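Local coordinates for Hcp1 (PDB 6BDC), which probably assembles into hexameric rings that form the tube of the type VI secretion system and chaperone its effectors, at the interface of chains A and B. Residues are numbered along the deposited sequence; one frame, centred on the assembly and turned at random. Chains: chain A/B, Hcp1.

The interface of chains A and B. Residues chain A 21-25, 37; chain B 58, 91-94.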
# COMPACT_ATOMS: atom_id res chain seq x y z
N TYR A 21 17.29 6.10 -13.05
CA TYR A 21 18.45 5.23 -13.14
C TYR A 21 19.15 5.29 -11.80
O TYR A 21 19.33 6.38 -11.24
CB TYR A 21 19.39 5.64 -14.28
CG TYR A 21 19.99 7.02 -14.13
CD1 TYR A 21 19.29 8.14 -14.54
CD2 TYR A 21 21.25 7.20 -13.57
CE1 TYR A 21 19.82 9.41 -14.41
CE2 TYR A 21 21.79 8.47 -13.43
CZ TYR A 21 21.07 9.57 -13.85
OH TYR A 21 21.60 10.83 -13.71
N ASP A 22 19.52 4.13 -11.27
CA ASP A 22 20.04 4.09 -9.91
C ASP A 22 21.23 3.15 -9.84
O ASP A 22 21.34 2.18 -10.60
CB ASP A 22 18.95 3.66 -8.91
CG ASP A 22 18.47 2.25 -9.13
OD1 ASP A 22 19.10 1.31 -8.60
OD2 ASP A 22 17.45 2.07 -9.83
N LEU A 23 22.13 3.46 -8.91
CA LEU A 23 23.30 2.65 -8.63
C LEU A 23 23.40 2.44 -7.12
O LEU A 23 23.00 3.31 -6.34
CB LEU A 23 24.60 3.29 -9.14
CG LEU A 23 24.66 3.79 -10.58
CD1 LEU A 23 24.16 5.22 -10.69
CD2 LEU A 23 26.08 3.69 -11.11
N ALA A 24 23.97 1.30 -6.73
CA ALA A 24 24.02 0.97 -5.32
C ALA A 24 25.14 -0.02 -5.05
O ALA A 24 25.44 -0.89 -5.88
CB ALA A 24 22.69 0.40 -4.83
N GLN A 25 25.76 0.13 -3.89
CA GLN A 25 26.67 -0.86 -3.34
C GLN A 25 26.19 -1.23 -1.94
O GLN A 25 25.67 -0.39 -1.20
CB GLN A 25 28.12 -0.35 -3.30
CG GLN A 25 28.28 1.14 -3.04
CD GLN A 25 29.72 1.52 -2.74
OE1 GLN A 25 30.49 0.69 -2.25
NE2 GLN A 25 30.08 2.76 -3.03
N THR A 37 29.40 -3.05 -7.09
CA THR A 37 28.42 -2.03 -7.37
C THR A 37 27.53 -2.50 -8.48
O THR A 37 27.93 -3.34 -9.27
CB THR A 37 29.14 -0.74 -7.78
OG1 THR A 37 30.36 -0.65 -7.06
CG2 THR A 37 28.32 0.44 -7.45
N MSE B 58 29.00 8.97 -6.67
CA MSE B 58 28.51 7.60 -6.68
C MSE B 58 29.39 6.70 -7.55
O MSE B 58 29.66 5.56 -7.19
CB MSE B 58 27.07 7.55 -7.18
CG MSE B 58 26.49 6.15 -7.24
SE MSE B 58 26.10 5.40 -5.47
CE MSE B 58 27.10 3.74 -5.62
N VAL B 91 26.60 5.31 -1.02
CA VAL B 91 26.14 3.94 -0.95
C VAL B 91 25.06 3.65 -1.97
O VAL B 91 25.09 2.61 -2.65
CB VAL B 91 25.64 3.60 0.48
CG1 VAL B 91 24.98 2.23 0.50
CG2 VAL B 91 26.81 3.64 1.45
N LYS B 92 24.08 4.54 -2.11
CA LYS B 92 23.03 4.39 -3.10
C LYS B 92 22.74 5.75 -3.72
O LYS B 92 22.92 6.79 -3.08
CB LYS B 92 21.74 3.82 -2.49
N TYR B 93 22.30 5.73 -4.97
CA TYR B 93 22.02 6.95 -5.72
C TYR B 93 20.94 6.65 -6.75
O TYR B 93 20.92 5.57 -7.33
CB TYR B 93 23.29 7.47 -6.41
CG TYR B 93 23.07 8.67 -7.31
CD1 TYR B 93 23.17 9.96 -6.81
CD2 TYR B 93 22.77 8.52 -8.66
CE1 TYR B 93 22.98 11.07 -7.63
CE2 TYR B 93 22.57 9.61 -9.48
CZ TYR B 93 22.68 10.89 -8.96
OH TYR B 93 22.48 11.98 -9.78
N LYS B 94 20.06 7.63 -6.97
CA LYS B 94 19.02 7.51 -7.98
C LYS B 94 18.59 8.90 -8.42
O LYS B 94 18.13 9.69 -7.60
CB LYS B 94 17.82 6.72 -7.45
CG LYS B 94 16.53 6.99 -8.20
CD LYS B 94 15.40 6.06 -7.77
CE LYS B 94 14.05 6.67 -8.10
NZ LYS B 94 12.98 5.63 -8.18
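Strand 18-24 of chain A lies antiparallel against strand 88-98 of chain B, so a beta-sheet runs on from one Hcp1 subunit into the next, as expected between neighbours of an Hcp ring. A:Leu23 and B:Tyr93 form the central pair through their backbones. A:Leu23 N donates to B:Tyr93 O at 2.9 Å, within the carbonyl plane, while B:Tyr93 N returns a bond to A:Leu23 O almost along the C=O axis. Where chain A leaves its strand, A:Gln25 N gives B:Val91 O a straighter bond, 170° at the hydrogen.

On one face, A:Tyr21, A:Leu23 and B:Tyr93 point the same way. B:Tyr93, its CG anti to the backbone N, stands alongside A:Leu23, whose CD1 branch lies 4.1 Å from B:Tyr93 CD2; a branched aliphatic chain suits this place beside a flat ring. Farther out, the CE2 atoms of the two tyrosines come near each other, the ring planes turned about 53° apart. The phenol oxygens, A:Tyr21 OH and B:Tyr93 OH, end 4.2 Å apart.

B:Met58, a selenomethionine on helix 53-60, descends onto the same face. From CB the chain runs to CG, anti to the backbone N and 3.9 Å from A:Leu23 CB. It bends at chi2 (73°), bringing SE near A:Leu23 O, and again at chi3; a flexible, unbranched chain suits this path. The side chain passes A:Gln25 in the opposite direction, and CE meets the A:Thr37 CG2 methyl tip to tip; that methyl and the A:Gln25 CG methylene offer CE apolar surface.

On the opposite face the aliphatic stems of A:Asp22 and B:Lys94 can pack, CB to CB at 3.6 Å, while their charged ends may attract at longer range, A:Asp22 OD2 lying 5.9 Å from B:Lys94 NZ.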